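Local coordinates for protein cellulase (Clostridium cellulovorans, PDB 6UI3) that probably hydrolyses internal beta-1,4 bonds of cellulose and related plant polysaccharides, as a broad-specificity GH5 endoglucanase domain of a longer protein, at residues 68-73 with 107-112; 78-83 with 128-133; 87-92 with 136-141. One frame throughout, in Å; residues are numbered along the deposited sequence.

Interaction 1 of 3, residues 68-73 with 107-112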
loop_
_atom_site.group_PDB
_atom_site.type_symbol
_atom_site.label_atom_id
_atom_site.label_comp_id
_atom_site.label_asym_id
_atom_site.label_seq_id
_atom_site.Cartn_x
_atom_site.Cartn_y
_atom_site.Cartn_z
ATOM N N ARG A 68 -10.963 -2.989 4.258
ATOM C CA ARG A 68 -11.521 -4.292 4.616
ATOM C C ARG A 68 -12.949 -4.329 4.085
ATOM O O ARG A 68 -13.715 -3.401 4.340
ATOM C CB ARG A 68 -11.526 -4.451 6.139
ATOM C CG ARG A 68 -12.091 -5.777 6.630
ATOM C CD ARG A 68 -12.248 -5.821 8.147
ATOM N NE ARG A 68 -11.044 -5.447 8.889
ATOM C CZ ARG A 68 -10.368 -6.222 9.733
ATOM N NH1 ARG A 68 -10.709 -7.479 9.950
ATOM N NH2 ARG A 68 -9.330 -5.711 10.366
ATOM N N TRP A 69 -13.309 -5.385 3.348
ATOM C CA TRP A 69 -14.614 -5.454 2.700
ATOM C C TRP A 69 -15.595 -6.422 3.341
ATOM O O TRP A 69 -16.810 -6.268 3.145
ATOM C CB TRP A 69 -14.448 -5.853 1.229
ATOM C CG TRP A 69 -13.606 -4.904 0.432
ATOM C CD1 TRP A 69 -12.254 -4.958 0.252
ATOM C CD2 TRP A 69 -14.062 -3.747 -0.296
ATOM N NE1 TRP A 69 -11.842 -3.911 -0.553
ATOM C CE2 TRP A 69 -12.931 -3.155 -0.896
ATOM C CE3 TRP A 69 -15.314 -3.150 -0.484
ATOM C CZ2 TRP A 69 -13.018 -2.008 -1.684
ATOM C CZ3 TRP A 69 -15.397 -2.003 -1.260
ATOM C CH2 TRP A 69 -14.259 -1.450 -1.853
ATOM N N ASP A 70 -15.110 -7.414 4.084
ATOM C CA ASP A 70 -15.938 -8.554 4.466
ATOM C C ASP A 70 -16.762 -8.351 5.732
ATOM O O ASP A 70 -17.407 -9.301 6.182
ATOM C CB ASP A 70 -15.139 -9.863 4.475
ATOM C CG ASP A 70 -14.003 -9.902 5.470
ATOM O OD1 ASP A 70 -13.673 -8.868 6.077
ATOM O OD2 ASP A 70 -13.426 -11.004 5.630
ATOM N N GLU A 71 -16.835 -7.137 6.267
ATOM C CA GLU A 71 -17.872 -6.787 7.233
ATOM C C GLU A 71 -19.036 -6.086 6.557
ATOM O O GLU A 71 -20.005 -5.719 7.234
ATOM C CB GLU A 71 -17.310 -5.924 8.371
ATOM C CG GLU A 71 -16.158 -6.605 9.113
ATOM C CD GLU A 71 -15.590 -5.814 10.283
ATOM O OE1 GLU A 71 -15.500 -4.591 10.229
ATOM O OE2 GLU A 71 -15.210 -6.452 11.279
ATOM N N ASN A 72 -18.979 -5.923 5.231
ATOM C CA ASN A 72 -19.994 -5.204 4.470
ATOM C C ASN A 72 -20.565 -6.024 3.326
ATOM O O ASN A 72 -21.021 -5.470 2.310
ATOM C CB ASN A 72 -19.460 -3.861 4.000
ATOM C CG ASN A 72 -19.440 -2.874 5.102
ATOM O OD1 ASN A 72 -20.450 -2.231 5.380
ATOM N ND2 ASN A 72 -18.313 -2.770 5.792
ATOM N N TYR A 73 -20.607 -7.335 3.482
ATOM C CA TYR A 73 -21.313 -8.188 2.533
ATOM C C TYR A 73 -22.785 -8.261 2.927
ATOM O O TYR A 73 -23.120 -8.477 4.093
ATOM C CB TYR A 73 -20.722 -9.591 2.531
ATOM C CG TYR A 73 -19.268 -9.725 2.081
ATOM C CD1 TYR A 73 -18.671 -8.834 1.195
ATOM C CD2 TYR A 73 -18.505 -10.794 2.531
ATOM C CE1 TYR A 73 -17.351 -9.016 0.781
ATOM C CE2 TYR A 73 -17.197 -10.966 2.130
ATOM C CZ TYR A 73 -16.625 -10.077 1.250
ATOM O OH TYR A 73 -15.324 -10.212 0.815
ATOM N N HIS A 107 -7.768 -5.494 2.256
ATOM C CA HIS A 107 -6.856 -5.313 3.395
ATOM C C HIS A 107 -7.523 -5.888 4.635
ATOM O O HIS A 107 -8.555 -5.395 5.090
ATOM C CB HIS A 107 -6.580 -3.811 3.551
ATOM C CG HIS A 107 -5.343 -3.445 4.306
ATOM N ND1 HIS A 107 -4.345 -2.677 3.743
ATOM C CD2 HIS A 107 -4.983 -3.672 5.587
ATOM C CE1 HIS A 107 -3.417 -2.461 4.656
ATOM N NE2 HIS A 107 -3.775 -3.051 5.778
ATOM N N HIS A 108 -6.953 -6.960 5.170
ATOM C CA HIS A 108 -7.443 -7.639 6.363
ATOM C C HIS A 108 -8.780 -8.366 6.175
ATOM O O HIS A 108 -9.387 -8.752 7.176
ATOM C CB HIS A 108 -7.568 -6.748 7.608
ATOM C CG HIS A 108 -6.305 -6.060 8.028
ATOM N ND1 HIS A 108 -5.050 -6.605 7.851
ATOM C CD2 HIS A 108 -6.119 -4.875 8.652
ATOM C CE1 HIS A 108 -4.143 -5.766 8.325
ATOM N NE2 HIS A 108 -4.766 -4.713 8.828
ATOM N N ASN A 109 -9.267 -8.569 4.953
ATOM C CA ASN A 109 -10.301 -9.579 4.782
ATOM C C ASN A 109 -9.794 -10.876 5.404
ATOM O O ASN A 109 -8.590 -11.158 5.387
ATOM C CB ASN A 109 -10.585 -9.854 3.305
ATOM C CG ASN A 109 -11.691 -8.998 2.745
ATOM O OD1 ASN A 109 -11.756 -7.784 2.968
ATOM N ND2 ASN A 109 -12.559 -9.618 1.967
ATOM N N LYS A 110 -10.712 -11.690 5.921
ATOM C CA LYS A 110 -10.332 -12.984 6.480
ATOM C C LYS A 110 -9.453 -13.780 5.518
ATOM O O LYS A 110 -8.484 -14.419 5.931
ATOM C CB LYS A 110 -11.595 -13.779 6.820
ATOM C CG LYS A 110 -11.334 -15.164 7.381
ATOM C CD LYS A 110 -10.807 -15.094 8.794
ATOM C CE LYS A 110 -11.251 -16.297 9.625
ATOM N NZ LYS A 110 -11.254 -15.989 11.093
ATOM N N PHE A 111 -9.775 -13.764 4.224
ATOM C CA PHE A 111 -9.015 -14.601 3.292
ATOM C C PHE A 111 -7.557 -14.180 3.152
ATOM O O PHE A 111 -6.748 -14.971 2.659
ATOM C CB PHE A 111 -9.726 -14.755 1.935
ATOM C CG PHE A 111 -9.523 -13.631 0.920
ATOM C CD1 PHE A 111 -8.373 -13.569 0.155
ATOM C CD2 PHE A 111 -10.524 -12.716 0.654
ATOM C CE1 PHE A 111 -8.203 -12.599 -0.802
ATOM C CE2 PHE A 111 -10.351 -11.733 -0.326
ATOM C CZ PHE A 111 -9.199 -11.692 -1.046
ATOM N N GLN A 112 -7.201 -12.966 3.571
ATOM C CA GLN A 112 -5.806 -12.542 3.530
ATOM C C GLN A 112 -4.887 -13.518 4.242
ATOM O O GLN A 112 -3.697 -13.609 3.904
ATOM C CB GLN A 112 -5.678 -11.165 4.186
ATOM C CG GLN A 112 -4.266 -10.572 4.142
ATOM C CD GLN A 112 -4.196 -9.223 4.846
ATOM O OE1 GLN A 112 -4.127 -8.184 4.204
ATOM N NE2 GLN A 112 -4.249 -9.233 6.167
HETATM O O HOH W 1 -12.510 -12.633 3.519
#

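Interaction 2 of 3, residues 78-83 with 128-133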
loop_
_atom_site.group_PDB
_atom_site.type_symbol
_atom_site.label_atom_id
_atom_site.label_comp_id
_atom_site.label_asym_id
_atom_site.label_seq_id
_atom_site.Cartn_x
_atom_site.Cartn_y
_atom_site.Cartn_z
ATOM N N TYR A 78 -20.713 -12.618 -1.140
ATOM C CA TYR A 78 -19.717 -11.561 -1.158
ATOM C C TYR A 78 -20.196 -10.295 -1.866
ATOM O O TYR A 78 -19.374 -9.505 -2.318
ATOM C CB TYR A 78 -18.378 -12.023 -1.748
ATOM C CG TYR A 78 -17.945 -13.409 -1.331
ATOM C CD1 TYR A 78 -17.707 -13.734 0.001
ATOM C CD2 TYR A 78 -17.719 -14.377 -2.281
ATOM C CE1 TYR A 78 -17.271 -15.008 0.363
ATOM C CE2 TYR A 78 -17.297 -15.655 -1.927
ATOM C CZ TYR A 78 -17.074 -15.953 -0.608
ATOM O OH TYR A 78 -16.635 -17.218 -0.265
ATOM N N THR A 79 -21.504 -10.061 -1.948
ATOM C CA THR A 79 -21.993 -8.819 -2.545
ATOM C C THR A 79 -21.732 -7.664 -1.590
ATOM O O THR A 79 -22.178 -7.691 -0.443
ATOM C CB THR A 79 -23.482 -8.920 -2.848
ATOM O OG1 THR A 79 -23.729 -10.002 -3.744
ATOM C CG2 THR A 79 -23.999 -7.616 -3.475
ATOM N N ILE A 80 -21.045 -6.636 -2.063
ATOM C CA ILE A 80 -20.674 -5.498 -1.234
ATOM C C ILE A 80 -21.836 -4.515 -1.143
ATOM O O ILE A 80 -22.447 -4.153 -2.152
ATOM C CB ILE A 80 -19.411 -4.831 -1.805
ATOM C CG1 ILE A 80 -18.224 -5.811 -1.758
ATOM C CG2 ILE A 80 -19.102 -3.533 -1.071
ATOM C CD1 ILE A 80 -17.081 -5.468 -2.706
ATOM N N ASP A 81 -22.117 -4.059 0.055
ATOM C CA ASP A 81 -23.138 -3.037 0.271
ATOM C C ASP A 81 -22.846 -1.807 -0.571
ATOM O O ASP A 81 -21.773 -1.208 -0.415
ATOM C CB ASP A 81 -23.096 -2.668 1.754
ATOM C CG ASP A 81 -24.212 -1.734 2.175
ATOM O OD1 ASP A 81 -24.838 -1.091 1.315
ATOM O OD2 ASP A 81 -24.437 -1.625 3.399
ATOM N N PRO A 82 -23.766 -1.369 -1.434
ATOM C CA PRO A 82 -23.533 -0.131 -2.200
ATOM C C PRO A 82 -23.171 1.070 -1.344
ATOM O O PRO A 82 -22.433 1.950 -1.803
ATOM C CB PRO A 82 -24.852 0.059 -2.966
ATOM C CG PRO A 82 -25.333 -1.379 -3.183
ATOM C CD PRO A 82 -25.003 -2.051 -1.865
ATOM N N ALA A 83 -23.688 1.154 -0.121
ATOM C CA ALA A 83 -23.355 2.287 0.733
ATOM C C ALA A 83 -21.891 2.269 1.150
ATOM O O ALA A 83 -21.266 3.324 1.288
ATOM C CB ALA A 83 -24.241 2.277 1.977
ATOM N N THR A 128 -12.010 -13.043 -6.748
ATOM C CA THR A 128 -12.565 -12.780 -8.074
ATOM C C THR A 128 -13.887 -12.030 -7.964
ATOM O O THR A 128 -14.117 -11.041 -8.672
ATOM C CB THR A 128 -12.762 -14.091 -8.836
ATOM O OG1 THR A 128 -11.481 -14.665 -9.149
ATOM C CG2 THR A 128 -13.520 -13.887 -10.137
ATOM N N ILE A 129 -14.776 -12.488 -7.084
ATOM C CA ILE A 129 -16.092 -11.864 -6.960
ATOM C C ILE A 129 -15.971 -10.441 -6.416
ATOM O O ILE A 129 -16.649 -9.517 -6.889
ATOM C CB ILE A 129 -17.006 -12.759 -6.102
ATOM C CG1 ILE A 129 -17.308 -14.053 -6.861
ATOM C CG2 ILE A 129 -18.285 -12.018 -5.717
ATOM C CD1 ILE A 129 -17.915 -15.136 -6.007
ATOM N N VAL A 130 -15.091 -10.232 -5.438
ATOM C CA VAL A 130 -14.884 -8.904 -4.858
ATOM C C VAL A 130 -14.232 -7.968 -5.870
ATOM O O VAL A 130 -14.712 -6.848 -6.089
ATOM C CB VAL A 130 -14.085 -9.016 -3.543
ATOM C CG1 VAL A 130 -13.619 -7.645 -3.075
ATOM C CG2 VAL A 130 -14.917 -9.711 -2.466
ATOM N N TRP A 131 -13.143 -8.408 -6.510
ATOM C CA TRP A 131 -12.481 -7.550 -7.484
ATOM C C TRP A 131 -13.358 -7.253 -8.692
ATOM O O TRP A 131 -13.261 -6.157 -9.254
ATOM C CB TRP A 131 -11.108 -8.099 -7.912
ATOM C CG TRP A 131 -10.050 -7.587 -6.989
ATOM C CD1 TRP A 131 -9.285 -8.304 -6.103
ATOM C CD2 TRP A 131 -9.687 -6.216 -6.824
ATOM N NE1 TRP A 131 -8.449 -7.447 -5.408
ATOM C CE2 TRP A 131 -8.696 -6.161 -5.817
ATOM C CE3 TRP A 131 -10.108 -5.024 -7.426
ATOM C CZ2 TRP A 131 -8.129 -4.949 -5.395
ATOM C CZ3 TRP A 131 -9.553 -3.821 -7.001
ATOM C CH2 TRP A 131 -8.572 -3.795 -5.994
ATOM N N THR A 132 -14.212 -8.188 -9.114
ATOM C CA THR A 132 -15.126 -7.880 -10.213
ATOM C C THR A 132 -16.022 -6.711 -9.836
ATOM O O THR A 132 -16.252 -5.807 -10.645
ATOM C CB THR A 132 -15.956 -9.115 -10.576
ATOM O OG1 THR A 132 -15.087 -10.152 -11.062
ATOM C CG2 THR A 132 -16.951 -8.812 -11.679
ATOM N N GLN A 133 -16.517 -6.698 -8.592
ATOM C CA GLN A 133 -17.356 -5.590 -8.135
ATOM C C GLN A 133 -16.590 -4.274 -8.030
ATOM O O GLN A 133 -17.087 -3.227 -8.455
ATOM C CB GLN A 133 -17.968 -5.927 -6.779
ATOM C CG GLN A 133 -19.011 -7.016 -6.829
ATOM C CD GLN A 133 -19.445 -7.406 -5.440
ATOM O OE1 GLN A 133 -20.310 -6.756 -4.862
ATOM N NE2 GLN A 133 -18.828 -8.433 -4.886
#

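Interaction 3 of 3, residues 87-92 with 136-141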
loop_
_atom_site.group_PDB
_atom_site.type_symbol
_atom_site.label_atom_id
_atom_site.label_comp_id
_atom_site.label_asym_id
_atom_site.label_seq_id
_atom_site.Cartn_x
_atom_site.Cartn_y
_atom_site.Cartn_z
ATOM N N ARG A 87 -18.812 4.901 0.107
ATOM C CA ARG A 87 -17.884 5.569 1.015
ATOM C C ARG A 87 -16.450 5.448 0.515
ATOM O O ARG A 87 -15.689 6.420 0.535
ATOM C CB ARG A 87 -18.014 5.012 2.434
ATOM C CG ARG A 87 -17.083 5.666 3.451
ATOM C CD ARG A 87 -17.325 7.170 3.575
ATOM N NE ARG A 87 -16.292 7.788 4.397
ATOM C CZ ARG A 87 -15.918 9.059 4.317
ATOM N NH1 ARG A 87 -16.511 9.904 3.478
ATOM N NH2 ARG A 87 -14.910 9.476 5.080
ATOM N N VAL A 88 -16.052 4.256 0.080
ATOM C CA VAL A 88 -14.716 4.079 -0.481
ATOM C C VAL A 88 -14.520 5.036 -1.652
ATOM O O VAL A 88 -13.487 5.705 -1.761
ATOM C CB VAL A 88 -14.483 2.608 -0.880
ATOM C CG1 VAL A 88 -13.162 2.469 -1.593
ATOM C CG2 VAL A 88 -14.541 1.692 0.343
ATOM N N GLU A 89 -15.521 5.121 -2.536
ATOM C CA GLU A 89 -15.449 6.030 -3.676
ATOM C C GLU A 89 -15.314 7.490 -3.238
ATOM O O GLU A 89 -14.557 8.254 -3.841
ATOM C CB GLU A 89 -16.692 5.825 -4.538
ATOM C CG GLU A 89 -16.773 6.743 -5.739
ATOM C CD GLU A 89 -17.955 6.442 -6.645
ATOM O OE1 GLU A 89 -18.965 5.907 -6.151
ATOM O OE2 GLU A 89 -17.868 6.748 -7.856
ATOM N N THR A 90 -16.046 7.896 -2.198
ATOM C CA THR A 90 -15.936 9.265 -1.694
ATOM C C THR A 90 -14.514 9.565 -1.241
ATOM O O THR A 90 -13.971 10.639 -1.540
ATOM C CB THR A 90 -16.945 9.475 -0.558
ATOM O OG1 THR A 90 -18.275 9.289 -1.065
ATOM C CG2 THR A 90 -16.820 10.859 0.050
ATOM N N VAL A 91 -13.895 8.626 -0.521
ATOM C CA VAL A 91 -12.522 8.822 -0.053
ATOM C C VAL A 91 -11.533 8.819 -1.217
ATOM O O VAL A 91 -10.620 9.653 -1.260
ATOM C CB VAL A 91 -12.184 7.787 1.034
ATOM C CG1 VAL A 91 -10.727 7.904 1.446
ATOM C CG2 VAL A 91 -13.093 7.953 2.240
ATOM N N VAL A 92 -11.706 7.915 -2.189
ATOM C CA VAL A 92 -10.899 7.959 -3.410
ATOM C C VAL A 92 -10.937 9.362 -3.997
ATOM O O VAL A 92 -9.908 9.923 -4.397
ATOM C CB VAL A 92 -11.385 6.910 -4.427
ATOM C CG1 VAL A 92 -10.830 7.171 -5.826
ATOM C CG2 VAL A 92 -10.985 5.511 -3.965
ATOM N N ASN A 136 -15.676 -3.146 -11.589
ATOM C CA ASN A 136 -16.830 -2.665 -12.338
ATOM C C ASN A 136 -17.267 -1.292 -11.838
ATOM O O ASN A 136 -17.623 -0.417 -12.635
ATOM C CB ASN A 136 -18.022 -3.622 -12.242
ATOM C CG ASN A 136 -17.943 -4.772 -13.205
ATOM O OD1 ASN A 136 -18.543 -5.816 -12.967
ATOM N ND2 ASN A 136 -17.268 -4.576 -14.316
ATOM N N HIS A 137 -17.248 -1.088 -10.518
ATOM C CA HIS A 137 -17.696 0.184 -9.964
ATOM C C HIS A 137 -16.839 1.342 -10.467
ATOM O O HIS A 137 -17.349 2.441 -10.732
ATOM C CB HIS A 137 -17.654 0.146 -8.437
ATOM C CG HIS A 137 -18.340 1.314 -7.813
ATOM N ND1 HIS A 137 -19.709 1.377 -7.716
ATOM C CD2 HIS A 137 -17.868 2.476 -7.303
ATOM C CE1 HIS A 137 -20.056 2.528 -7.164
ATOM N NE2 HIS A 137 -18.959 3.211 -6.900
ATOM N N PHE A 138 -15.533 1.120 -10.580
ATOM C CA PHE A 138 -14.577 2.171 -10.892
ATOM C C PHE A 138 -14.052 2.101 -12.330
ATOM O O PHE A 138 -13.032 2.731 -12.638
ATOM C CB PHE A 138 -13.393 2.093 -9.917
ATOM C CG PHE A 138 -13.707 2.474 -8.487
ATOM C CD1 PHE A 138 -13.732 3.812 -8.117
ATOM C CD2 PHE A 138 -13.932 1.511 -7.507
ATOM C CE1 PHE A 138 -13.991 4.195 -6.814
ATOM C CE2 PHE A 138 -14.198 1.884 -6.188
ATOM C CZ PHE A 138 -14.223 3.235 -5.836
ATOM N N LYS A 139 -14.742 1.408 -13.245
ATOM C CA LYS A 139 -14.104 1.089 -14.521
ATOM C C LYS A 139 -13.832 2.321 -15.382
ATOM O O LYS A 139 -12.919 2.281 -16.216
ATOM C CB LYS A 139 -14.883 0.030 -15.316
ATOM C CG LYS A 139 -16.249 0.440 -15.806
ATOM C CD LYS A 139 -16.889 -0.678 -16.628
ATOM C CE LYS A 139 -18.346 -0.384 -16.928
ATOM N NZ LYS A 139 -18.991 -1.524 -17.627
ATOM N N ASP A 140 -14.592 3.405 -15.225
ATOM C CA ASP A 140 -14.327 4.599 -16.036
ATOM C C ASP A 140 -13.383 5.594 -15.358
ATOM O O ASP A 140 -13.104 6.656 -15.928
ATOM C CB ASP A 140 -15.633 5.270 -16.518
ATOM C CG ASP A 140 -16.325 6.120 -15.463
ATOM O OD1 ASP A 140 -15.817 6.269 -14.342
ATOM O OD2 ASP A 140 -17.406 6.682 -15.782
ATOM N N TYR A 141 -12.896 5.293 -14.157
ATOM C CA TYR A 141 -12.056 6.224 -13.416
ATOM C C TYR A 141 -10.696 6.396 -14.084
ATOM O O TYR A 141 -10.170 5.486 -14.736
ATOM C CB TYR A 141 -11.884 5.720 -11.976
ATOM C CG TYR A 141 -12.921 6.272 -11.036
ATOM C CD1 TYR A 141 -14.268 5.933 -11.157
ATOM C CD2 TYR A 141 -12.559 7.173 -10.051
ATOM C CE1 TYR A 141 -15.214 6.482 -10.321
ATOM C CE2 TYR A 141 -13.480 7.715 -9.207
ATOM C CZ TYR A 141 -14.814 7.383 -9.338
ATOM O OH TYR A 141 -15.737 7.972 -8.497
#

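Interaction 1 of 3, residues 68-73 with 107-112
Two nearly straight hydrogen bonds, running in opposite senses, join the loop after strand 62-65 to the loop after strand 101-105. Lys110 N donates to Asp70 OD2 at 2.8 Å, meeting the oxygen from above the carboxylate plane. Trp69 N donates to Asn109 OD1 at 2.9 Å, in the plane of the amide carbonyl. Asp70 CG sits between its backbone N and carbonyl carbon (chi1 62°), within the type I turn Trp69-Asn72. There the carboxylate stacks on the Asn109 amide, the planes only 6° apart, with Asp70 CG 3.7 Å from Asn109 CG. Asn109 ND2 also gives a weak, bent bond to Tyr73 OH at 3.1 Å. That hydroxyl has a further partner in Glu126 of helix 120-137. A water donates to Asp70 OD2 and accepts from Phe111 N. Farther out, His108 CB lies over one face of the Arg68 guanidinium, 3.4 Å from Arg68 NH2. The two flat groups are inclined by 55°, and Arg68 NE donates to Glu34 O. Gln112 NE2 donates to His108 ND1 in the ring plane. Both loops follow barrel strands at their C-terminal ends, the catalytic side of a TIM barrel. Asp70 OD2 thus takes a main-chain N-H and a water proton, an environment that would favour its ionised form, while Asn109 binds the neighbouring main chain through its amide oxygen.

Interaction 2 of 3, residues 78-83 with 128-133
In this TIM barrel, helices 82-96 and 120-137 belong to successive beta-alpha units. The segment leading into the first helix is held against the second by Gln133. The amide of Gln133 reads the main chain on both sides of Thr79. Its NE2 donates to Tyr78 O at 2.8 Å, almost straight but from above the carbonyl plane. Its OE1 accepts from Ile80 N at 2.9 Å, in the amide plane and on a lone pair, with an N-H...O angle of 176°. NE2 has a second acceptor in Ile129 O, one helical turn back, at 3.2 Å. Both acceptors lie in the amide plane, so the three bonds fix its rotation. Ile129 O is shared, because Gln133 N donates to it as well. The Gln133 chain runs extended beyond CG, which carries the amide across to the other segment. Asp81 is the N-cap of helix 82-96, and its OD1 accepts from Ala83 N. Thr79 OG1 bonds instead to Asp75. Apolar contacts flank the amide. Ile80 CD1 meets Val130 CG1, and Tyr78 CB packs on Ile129 CG2. The Tyr78 ring also meets Tyr73 edge-to-face. Toward helix 120-137 the same ring presents its edge: Ile129 CD1 lies near the ring plane, 3.8 Å from Tyr78 CD2.

Interaction 3 of 3, residues 87-92 with 136-141
Glu89 loses the most surface here, followed by Phe138 and Tyr141. Its side chain leaves helix 82-96 with CG anti to the backbone N (chi1 178°) and stays extended, so the carboxylate reaches the end of helix 120-137 and the turn that follows. The two carboxylate oxygens have different partners. OE1 accepts from His137 NE2 at 2.8 Å. The oxygen lies near the imidazole plane, but the nitrogen approaches from well above the carboxylate plane, and the two planes stand 77° apart. OE2 takes the hydroxyl of Tyr141 in a short bond, 2.5 Å from OH to OE2, on its anti lone pair. Tyr141 OH is also bonded by Asn93 ND2. Phe138 is the first residue after helix 120-137 to leave helical torsions, and it opens a type I turn that ends at Tyr141. Its ring runs alongside the Glu89 side chain, pointing the other way. Ring atom CZ comes 3.7 Å from Glu89 CA, which meets the ring edge, and 3.8 Å from Glu89 CB. Val92 CG2 closes on Phe138 CE1 at 4.3 Å. The rings meet edge to face: His137 CD2 points at the centre of one face of the Phe138 ring, and Phe138 in turn sets CD1 over the centre of the Tyr141 ring. Tyr141 also stacks with His7, on the N-terminal segment. On the barrel side, Val92 and Phe138 reach Leu145 of strand 145-148, so the contact fills the layer between two neighbouring barrel helices and the sheet. With a histidine N-H and a tyrosine hydroxyl as donors, Glu89 is probably ionised, and its negative charge could favour protonation of His137.

How the interactions relate
All three contacts join the same two successive beta-alpha units of the barrel. Interaction 1 joins two loops beyond the strand ends and is partly buried. Interactions 2 and 3 both use helices 82-96 and 120-137, interaction 2 through the residues leading into the first helix, interaction 3 through the helix itself. Interaction 3 is buried, interaction 2 partly buried. Main-chain groups take part in the strong bonds of interactions 1 and 2, whereas interaction 3 pairs side chain with side chain round a carboxylate. Interactions 1 and 2 touch directly: Tyr73 OH packs on Val130, and Asn72 O probably accepts from Asp81 N. Trp69 bridges all three, reaching Ile80 of interaction 2 and Val88 of interaction 3.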